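Local coordinates for protein leucine aminopeptidase 2 (Saccharomyces cerevisiae, PDB 2XQ0) that preferentially cleaves di- and tripeptides as a zinc-dependent aminopeptidase of the M1 family and also shows low epoxide hydrolase activity in vitro, at residues T166-S180 with Y194-G208. Numbering follows the deposited sequence.
Sequences TFTASIESPLPVVFS and YRFEQKVPIPAYLIG
F179 CB sits over the centre of the F196 ring, 3.2 Å from its centroid, while V177 O lies at that ring's edge; the two phenylalanine rings, planes at 34°, meet obliquely. F179 itself has S180 OG over one face and A169 CB over the other. I207 CD1 lies over one face of the F167 ring, almost on its normal, as a CH-pi contact 3.7 Å from the centroid, and I202 O borders the edge. V177 CB covers one face of Y194, with I171 O in the ring plane. With CG anti to its carbonyl carbon (chi1 -58°), Y194 carries its OH to P176 CA (3.3 Å). Cutting Y194 back to an alanine is likely to strip V177 of the ring face it rests on and open a gap between strand 194-199 and residues 175-177. Q198, bent at chi2 (47°), hydrogen-bonds through NE2 to S180 O (3.2 Å, from above the carbonyl plane) and N280 OD1; G208 N donates to S180 OG at 3.0 Å. Antiparallel backbone bonds pair F167, A169 and I171 with Q198, F196 and Y194. Strand 165-172 lies between strands 28-40 and 193-199 in the large sheet of the M1 N-terminal domain; strand 177-179, beside 209-211 in a second sheet, packs against its A169, I171, Y194 and F196 face.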
ATOM      1  N   THR A 166     -13.619 -10.293  14.987  1.00 21.53           N
ATOM      2  CA  THR A 166     -13.999  -9.022  15.565  1.00 23.88           C
ATOM      3  C   THR A 166     -12.972  -8.630  16.635  1.00 21.10           C
ATOM      4  O   THR A 166     -12.300  -9.503  17.217  1.00 24.90           O
ATOM      5  CB  THR A 166     -15.407  -9.104  16.176  1.00 26.20           C
ATOM      6  OG1 THR A 166     -15.450 -10.177  17.126  1.00 25.95           O
ATOM      7  CG2 THR A 166     -16.433  -9.386  15.079  1.00 32.67           C
ATOM      8  N   PHE A 167     -12.844  -7.327  16.885  1.00 24.14           N
ATOM      9  CA  PHE A 167     -11.948  -6.812  17.921  1.00 26.91           C
ATOM     10  C   PHE A 167     -12.641  -5.837  18.863  1.00 26.82           C
ATOM     11  O   PHE A 167     -13.525  -5.085  18.466  1.00 24.09           O
ATOM     12  CB  PHE A 167     -10.759  -6.057  17.318  1.00 27.05           C
ATOM     13  CG  PHE A 167      -9.691  -6.931  16.762  1.00 23.37           C
ATOM     14  CD1 PHE A 167      -9.847  -7.531  15.525  1.00 20.52           C
ATOM     15  CD2 PHE A 167      -8.496  -7.108  17.444  1.00 26.86           C
ATOM     16  CE1 PHE A 167      -8.854  -8.323  15.002  1.00 19.73           C
ATOM     17  CE2 PHE A 167      -7.487  -7.917  16.925  1.00 26.47           C
ATOM     18  CZ  PHE A 167      -7.666  -8.523  15.706  1.00 27.02           C
ATOM     19  N   THR A 168     -12.217  -5.850  20.115  1.00 27.37           N
ATOM     20  CA  THR A 168     -12.408  -4.705  20.996  1.00 29.02           C
ATOM     21  C   THR A 168     -11.009  -4.289  21.420  1.00 27.76           C
ATOM     22  O   THR A 168     -10.094  -5.112  21.410  1.00 30.19           O
ATOM     23  CB  THR A 168     -13.233  -5.065  22.242  1.00 34.50           C
ATOM     24  OG1 THR A 168     -12.824  -6.347  22.722  1.00 32.38           O
ATOM     25  CG2 THR A 168     -14.720  -5.118  21.907  1.00 40.48           C
ATOM     26  N   ALA A 169     -10.833  -3.035  21.815  1.00 27.81           N
ATOM     27  CA  ALA A 169      -9.510  -2.576  22.212  1.00 29.73           C
ATOM     28  C   ALA A 169      -9.584  -1.447  23.218  1.00 33.67           C
ATOM     29  O   ALA A 169     -10.321  -0.481  23.022  1.00 33.83           O
ATOM     30  CB  ALA A 169      -8.710  -2.135  20.987  1.00 22.09           C
ATOM     31  N   SER A 170      -8.814  -1.561  24.294  1.00 25.90           N
ATOM     32  CA  SER A 170      -8.627  -0.428  25.185  1.00 30.08           C
ATOM     33  C   SER A 170      -7.171  -0.065  25.136  1.00 32.01           C
ATOM     34  O   SER A 170      -6.305  -0.930  25.292  1.00 31.18           O
ATOM     35  CB  SER A 170      -9.020  -0.769  26.615  1.00 36.20           C
ATOM     36  OG  SER A 170     -10.348  -1.241  26.651  1.00 45.28           O
ATOM     37  N   ILE A 171      -6.895   1.213  24.910  1.00 24.84           N
ATOM     38  CA  ILE A 171      -5.522   1.650  24.761  1.00 24.00           C
ATOM     39  C   ILE A 171      -5.269   2.836  25.673  1.00 26.75           C
ATOM     40  O   ILE A 171      -5.886   3.882  25.538  1.00 24.29           O
ATOM     41  CB  ILE A 171      -5.191   2.008  23.316  1.00 24.99           C
ATOM     42  CG1 ILE A 171      -5.556   0.831  22.402  1.00 24.44           C
ATOM     43  CG2 ILE A 171      -3.716   2.344  23.186  1.00 29.60           C
ATOM     44  CD1 ILE A 171      -5.421   1.114  20.943  1.00 36.08           C
ATOM     45  N   GLU A 172      -4.370   2.652  26.623  1.00 21.06           N
ATOM     46  CA  GLU A 172      -4.025   3.735  27.538  1.00 25.72           C
ATOM     47  C   GLU A 172      -2.821   4.477  26.965  1.00 26.96           C
ATOM     48  O   GLU A 172      -1.856   3.850  26.546  1.00 29.58           O
ATOM     49  CB  GLU A 172      -3.695   3.147  28.904  1.00 25.85           C
ATOM     50  CG  GLU A 172      -3.415   4.191  29.967  1.00 38.59           C
ATOM     51  CD  GLU A 172      -3.106   3.565  31.307  1.00 54.26           C
ATOM     52  OE1 GLU A 172      -2.673   2.390  31.326  1.00 51.02           O
ATOM     53  OE2 GLU A 172      -3.290   4.252  32.336  1.00 64.73           O
ATOM     54  N   SER A 173      -2.892   5.800  26.929  1.00 25.11           N
ATOM     55  CA  SER A 173      -1.794   6.627  26.426  1.00 23.05           C
ATOM     56  C   SER A 173      -1.881   8.022  27.026  1.00 29.10           C
ATOM     57  O   SER A 173      -2.976   8.509  27.295  1.00 30.52           O
ATOM     58  CB  SER A 173      -1.866   6.736  24.897  1.00 27.91           C
ATOM     59  OG  SER A 173      -0.766   7.478  24.381  1.00 29.12           O
ATOM     60  N   PRO A 174      -0.730   8.683  27.235  1.00 35.73           N
ATOM     61  CA  PRO A 174      -0.807  10.077  27.691  1.00 37.65           C
ATOM     62  C   PRO A 174      -1.135  11.042  26.562  1.00 37.06           C
ATOM     63  O   PRO A 174      -1.217  12.235  26.820  1.00 30.17           O
ATOM     64  CB  PRO A 174       0.599  10.351  28.230  1.00 37.38           C
ATOM     65  CG  PRO A 174       1.476   9.400  27.486  1.00 39.41           C
ATOM     66  CD  PRO A 174       0.653   8.168  27.239  1.00 34.74           C
ATOM     67  N   LEU A 175      -1.302  10.534  25.337  1.00 34.67           N
ATOM     68  CA  LEU A 175      -1.672  11.346  24.170  1.00 30.71           C
ATOM     69  C   LEU A 175      -2.810  10.662  23.400  1.00 26.38           C
ATOM     70  O   LEU A 175      -3.004   9.458  23.540  1.00 28.01           O
ATOM     71  CB  LEU A 175      -0.463  11.526  23.242  1.00 28.43           C
ATOM     72  CG  LEU A 175       0.726  12.341  23.767  1.00 34.27           C
ATOM     73  CD1 LEU A 175       1.955  12.183  22.884  1.00 35.06           C
ATOM     74  CD2 LEU A 175       0.355  13.818  23.889  1.00 34.45           C
ATOM     75  N   PRO A 176      -3.571  11.428  22.610  1.00 25.38           N
ATOM     76  CA  PRO A 176      -4.645  10.870  21.771  1.00 26.79           C
ATOM     77  C   PRO A 176      -4.258   9.595  20.978  1.00 25.40           C
ATOM     78  O   PRO A 176      -3.120   9.421  20.544  1.00 27.30           O
ATOM     79  CB  PRO A 176      -4.975  12.032  20.832  1.00 20.18           C
ATOM     80  CG  PRO A 176      -4.748  13.278  21.709  1.00 28.22           C
ATOM     81  CD  PRO A 176      -3.555  12.910  22.579  1.00 27.72           C
ATOM     82  N   VAL A 177      -5.220   8.698  20.827  1.00 25.63           N
ATOM     83  CA  VAL A 177      -5.008   7.430  20.140  1.00 26.91           C
ATOM     84  C   VAL A 177      -6.070   7.291  19.072  1.00 22.84           C
ATOM     85  O   VAL A 177      -7.245   7.584  19.315  1.00 24.59           O
ATOM     86  CB  VAL A 177      -5.161   6.208  21.093  1.00 22.39           C
ATOM     87  CG1 VAL A 177      -5.124   4.879  20.314  1.00 19.08           C
ATOM     88  CG2 VAL A 177      -4.107   6.217  22.184  1.00 26.60           C
ATOM     89  N   VAL A 178      -5.660   6.854  17.892  1.00 20.54           N
ATOM     90  CA  VAL A 178      -6.624   6.351  16.927  1.00 23.68           C
ATOM     91  C   VAL A 178      -6.340   4.877  16.658  1.00 25.07           C
ATOM     92  O   VAL A 178      -5.215   4.403  16.847  1.00 23.01           O
ATOM     93  CB  VAL A 178      -6.634   7.150  15.630  1.00 23.22           C
ATOM     94  CG1 VAL A 178      -6.938   8.624  15.923  1.00 29.59           C
ATOM     95  CG2 VAL A 178      -5.305   6.991  14.906  1.00 28.23           C
ATOM     96  N   PHE A 179      -7.380   4.162  16.244  1.00 18.47           N
ATOM     97  CA  PHE A 179      -7.349   2.716  16.125  1.00 21.88           C
ATOM     98  C   PHE A 179      -8.225   2.338  14.937  1.00 23.67           C
ATOM     99  O   PHE A 179      -9.123   3.087  14.570  1.00 22.27           O
ATOM    100  CB  PHE A 179      -7.909   2.077  17.396  1.00 25.86           C
ATOM    101  CG  PHE A 179      -8.012   0.574  17.333  1.00 24.43           C
ATOM    102  CD1 PHE A 179      -6.904  -0.220  17.585  1.00 21.58           C
ATOM    103  CD2 PHE A 179      -9.229  -0.040  17.047  1.00 26.10           C
ATOM    104  CE1 PHE A 179      -6.990  -1.619  17.511  1.00 21.00           C
ATOM    105  CE2 PHE A 179      -9.333  -1.419  16.975  1.00 28.96           C
ATOM    106  CZ  PHE A 179      -8.221  -2.217  17.221  1.00 25.51           C
ATOM    107  N   SER A 180      -7.961   1.175  14.355  1.00 21.65           N
ATOM    108  CA  SER A 180      -8.756   0.660  13.249  1.00 16.75           C
ATOM    109  C   SER A 180     -10.081   0.080  13.737  1.00 17.66           C
ATOM    110  O   SER A 180     -10.344  -1.132  13.614  1.00 24.66           O
ATOM    111  CB  SER A 180      -7.969  -0.429  12.539  1.00 18.25           C
ATOM    112  OG  SER A 180      -7.553  -1.414  13.475  1.00 24.81           O
ATOM    113  N   TYR A 194      -8.525   4.957  25.694  1.00 34.06           N
ATOM    114  CA  TYR A 194      -9.299   5.014  24.469  1.00 29.32           C
ATOM    115  C   TYR A 194      -9.844   3.626  24.134  1.00 33.07           C
ATOM    116  O   TYR A 194      -9.072   2.683  23.944  1.00 30.32           O
ATOM    117  CB  TYR A 194      -8.416   5.547  23.334  1.00 21.83           C
ATOM    118  CG  TYR A 194      -7.853   6.912  23.659  1.00 30.20           C
ATOM    119  CD1 TYR A 194      -8.431   8.067  23.140  1.00 28.92           C
ATOM    120  CD2 TYR A 194      -6.763   7.049  24.522  1.00 32.07           C
ATOM    121  CE1 TYR A 194      -7.939   9.305  23.444  1.00 35.17           C
ATOM    122  CE2 TYR A 194      -6.258   8.292  24.830  1.00 31.36           C
ATOM    123  CZ  TYR A 194      -6.854   9.415  24.293  1.00 33.34           C
ATOM    124  OH  TYR A 194      -6.361  10.659  24.609  1.00 34.10           O
ATOM    125  N   ARG A 195     -11.171   3.506  24.070  1.00 29.15           N
ATOM    126  CA  ARG A 195     -11.811   2.223  23.763  1.00 24.48           C
ATOM    127  C   ARG A 195     -12.401   2.231  22.361  1.00 28.18           C
ATOM    128  O   ARG A 195     -12.913   3.264  21.901  1.00 30.33           O
ATOM    129  CB  ARG A 195     -12.892   1.896  24.788  1.00 32.59           C
ATOM    130  CG  ARG A 195     -12.384   1.839  26.219  1.00 44.94           C
ATOM    131  CD  ARG A 195     -13.511   1.467  27.159  1.00 62.90           C
ATOM    132  NE  ARG A 195     -13.073   1.403  28.550  1.00 83.20           N
ATOM    133  CZ  ARG A 195     -12.497   0.338  29.103  1.00 92.73           C
ATOM    134  NH1 ARG A 195     -12.283  -0.755  28.382  1.00 96.03           N
ATOM    135  NH2 ARG A 195     -12.136   0.365  30.377  1.00 94.17           N
ATOM    136  N   PHE A 196     -12.320   1.086  21.678  1.00 22.14           N
ATOM    137  CA  PHE A 196     -12.767   0.983  20.283  1.00 25.80           C
ATOM    138  C   PHE A 196     -13.434  -0.355  20.079  1.00 22.72           C
ATOM    139  O   PHE A 196     -13.210  -1.293  20.838  1.00 30.45           O
ATOM    140  CB  PHE A 196     -11.584   1.040  19.304  1.00 27.17           C
ATOM    141  CG  PHE A 196     -10.740   2.262  19.434  1.00 24.84           C
ATOM    142  CD1 PHE A 196     -11.006   3.392  18.670  1.00 29.14           C
ATOM    143  CD2 PHE A 196      -9.668   2.287  20.311  1.00 29.26           C
ATOM    144  CE1 PHE A 196     -10.230   4.519  18.782  1.00 24.78           C
ATOM    145  CE2 PHE A 196      -8.885   3.423  20.436  1.00 26.18           C
ATOM    146  CZ  PHE A 196      -9.162   4.538  19.662  1.00 26.60           C
ATOM    147  N   GLU A 197     -14.203  -0.460  19.011  1.00 26.30           N
ATOM    148  CA  GLU A 197     -14.815  -1.726  18.639  1.00 27.84           C
ATOM    149  C   GLU A 197     -14.706  -1.890  17.125  1.00 25.93           C
ATOM    150  O   GLU A 197     -14.971  -0.938  16.381  1.00 24.41           O
ATOM    151  CB  GLU A 197     -16.282  -1.682  19.042  1.00 36.50           C
ATOM    152  CG  GLU A 197     -16.939  -3.020  19.142  1.00 49.11           C
ATOM    153  CD  GLU A 197     -18.305  -2.920  19.785  1.00 60.71           C
ATOM    154  OE1 GLU A 197     -18.966  -1.865  19.606  1.00 52.95           O
ATOM    155  OE2 GLU A 197     -18.704  -3.892  20.470  1.00 66.95           O
ATOM    156  N   GLN A 198     -14.308  -3.076  16.662  1.00 19.56           N
ATOM    157  CA  GLN A 198     -14.339  -3.378  15.231  1.00 21.77           C
ATOM    158  C   GLN A 198     -15.321  -4.520  15.086  1.00 26.16           C
ATOM    159  O   GLN A 198     -14.993  -5.656  15.406  1.00 23.91           O
ATOM    160  CB  GLN A 198     -12.961  -3.784  14.689  1.00 19.80           C
ATOM    161  CG  GLN A 198     -12.975  -4.110  13.179  1.00 21.30           C
ATOM    162  CD  GLN A 198     -13.724  -3.044  12.380  1.00 27.85           C
ATOM    163  OE1 GLN A 198     -14.897  -3.216  12.042  1.00 26.48           O
ATOM    164  NE2 GLN A 198     -13.057  -1.922  12.105  1.00 22.42           N
ATOM    165  N   LYS A 199     -16.548  -4.215  14.674  1.00 25.62           N
ATOM    166  CA  LYS A 199     -17.604  -5.228  14.673  1.00 26.26           C
ATOM    167  C   LYS A 199     -17.641  -6.080  13.395  1.00 29.80           C
ATOM    168  O   LYS A 199     -18.335  -7.093  13.348  1.00 26.68           O
ATOM    169  CB  LYS A 199     -18.976  -4.607  14.978  1.00 31.90           C
ATOM    170  CG  LYS A 199     -19.027  -3.882  16.316  1.00 43.30           C
ATOM    171  CD  LYS A 199     -20.435  -3.839  16.920  1.00 51.27           C
ATOM    172  CE  LYS A 199     -21.257  -2.687  16.377  1.00 61.77           C
ATOM    173  NZ  LYS A 199     -22.484  -2.450  17.202  1.00 69.93           N
ATOM    174  N   VAL A 200     -16.889  -5.678  12.369  1.00 21.90           N
ATOM    175  CA  VAL A 200     -16.717  -6.497  11.167  1.00 21.25           C
ATOM    176  C   VAL A 200     -15.440  -7.309  11.345  1.00 26.46           C
ATOM    177  O   VAL A 200     -14.422  -6.736  11.711  1.00 30.39           O
ATOM    178  CB  VAL A 200     -16.536  -5.601   9.907  1.00 29.91           C
ATOM    179  CG1 VAL A 200     -16.252  -6.458   8.673  1.00 26.39           C
ATOM    180  CG2 VAL A 200     -17.732  -4.701   9.705  1.00 24.64           C
ATOM    181  N   PRO A 201     -15.485  -8.649  11.132  1.00 30.47           N
ATOM    182  CA  PRO A 201     -14.268  -9.433  11.396  1.00 27.09           C
ATOM    183  C   PRO A 201     -13.120  -9.005  10.486  1.00 24.58           C
ATOM    184  O   PRO A 201     -13.347  -8.764   9.297  1.00 25.36           O
ATOM    185  CB  PRO A 201     -14.681 -10.880  11.069  1.00 25.46           C
ATOM    186  CG  PRO A 201     -16.162 -10.894  11.070  1.00 32.34           C
ATOM    187  CD  PRO A 201     -16.636  -9.497  10.770  1.00 27.94           C
ATOM    188  N   ILE A 202     -11.911  -8.899  11.034  1.00 24.32           N
ATOM    189  CA  ILE A 202     -10.745  -8.491  10.243  1.00 16.95           C
ATOM    190  C   ILE A 202      -9.505  -9.365  10.514  1.00 21.05           C
ATOM    191  O   ILE A 202      -9.395  -9.967  11.583  1.00 20.86           O
ATOM    192  CB  ILE A 202     -10.413  -6.982  10.435  1.00 18.91           C
ATOM    193  CG1 ILE A 202     -10.123  -6.620  11.913  1.00 17.00           C
ATOM    194  CG2 ILE A 202     -11.549  -6.096   9.874  1.00 25.78           C
ATOM    195  CD1 ILE A 202      -9.373  -5.274  12.077  1.00 20.49           C
ATOM    196  N   PRO A 203      -8.596  -9.477   9.522  1.00 18.91           N
ATOM    197  CA  PRO A 203      -7.292 -10.130   9.722  1.00 16.86           C
ATOM    198  C   PRO A 203      -6.377  -9.235  10.580  1.00 23.14           C
ATOM    199  O   PRO A 203      -6.553  -8.012  10.611  1.00 20.92           O
ATOM    200  CB  PRO A 203      -6.739 -10.257   8.296  1.00 22.08           C
ATOM    201  CG  PRO A 203      -7.381  -9.156   7.538  1.00 27.06           C
ATOM    202  CD  PRO A 203      -8.747  -8.947   8.152  1.00 23.55           C
ATOM    203  N   ALA A 204      -5.415  -9.837  11.266  1.00 20.43           N
ATOM    204  CA  ALA A 204      -4.501  -9.081  12.127  1.00 25.80           C
ATOM    205  C   ALA A 204      -3.725  -8.000  11.367  1.00 16.44           C
ATOM    206  O   ALA A 204      -3.356  -6.980  11.951  1.00 19.61           O
ATOM    207  CB  ALA A 204      -3.520 -10.029  12.842  1.00 22.69           C
ATOM    208  N   TYR A 205      -3.453  -8.225  10.084  1.00 18.07           N
ATOM    209  CA  TYR A 205      -2.552  -7.317   9.369  1.00 12.84           C
ATOM    210  C   TYR A 205      -3.237  -5.954   9.152  1.00 17.92           C
ATOM    211  O   TYR A 205      -2.577  -4.982   8.849  1.00 20.38           O
ATOM    212  CB  TYR A 205      -2.052  -7.914   8.053  1.00 21.71           C
ATOM    213  CG  TYR A 205      -3.041  -7.855   6.912  1.00 23.62           C
ATOM    214  CD1 TYR A 205      -3.229  -6.681   6.186  1.00 22.63           C
ATOM    215  CD2 TYR A 205      -3.773  -8.967   6.555  1.00 23.60           C
ATOM    216  CE1 TYR A 205      -4.117  -6.629   5.142  1.00 19.62           C
ATOM    217  CE2 TYR A 205      -4.679  -8.923   5.514  1.00 24.43           C
ATOM    218  CZ  TYR A 205      -4.844  -7.754   4.812  1.00 28.01           C
ATOM    219  OH  TYR A 205      -5.741  -7.703   3.778  1.00 26.50           O
ATOM    220  N   LEU A 206      -4.560  -5.907   9.331  1.00 13.27           N
ATOM    221  CA  LEU A 206      -5.337  -4.672   9.167  1.00 13.48           C
ATOM    222  C   LEU A 206      -5.423  -3.839  10.449  1.00 19.66           C
ATOM    223  O   LEU A 206      -5.914  -2.707  10.436  1.00 18.36           O
ATOM    224  CB  LEU A 206      -6.747  -4.982   8.674  1.00 16.39           C
ATOM    225  CG  LEU A 206      -6.805  -5.430   7.211  1.00 26.34           C
ATOM    226  CD1 LEU A 206      -8.232  -5.766   6.820  1.00 28.15           C
ATOM    227  CD2 LEU A 206      -6.269  -4.329   6.331  1.00 23.73           C
ATOM    228  N   ILE A 207      -4.959  -4.402  11.558  1.00 18.75           N
ATOM    229  CA  ILE A 207      -4.967  -3.647  12.797  1.00 21.30           C
ATOM    230  C   ILE A 207      -4.092  -2.424  12.616  1.00 16.51           C
ATOM    231  O   ILE A 207      -3.018  -2.487  12.002  1.00 20.43           O
ATOM    232  CB  ILE A 207      -4.499  -4.464  13.998  1.00 24.95           C
ATOM    233  CG1 ILE A 207      -5.566  -5.502  14.364  1.00 24.90           C
ATOM    234  CG2 ILE A 207      -4.221  -3.551  15.193  1.00 27.84           C
ATOM    235  CD1 ILE A 207      -6.858  -4.852  14.856  1.00 22.69           C
ATOM    236  N   GLY A 208      -4.584  -1.297  13.114  1.00 15.80           N
ATOM    237  CA  GLY A 208      -3.843  -0.056  13.025  1.00 27.35           C
ATOM    238  C   GLY A 208      -3.935   0.701  14.327  1.00 24.08           C
ATOM    239  O   GLY A 208      -4.996   0.729  14.964  1.00 23.15           O
TER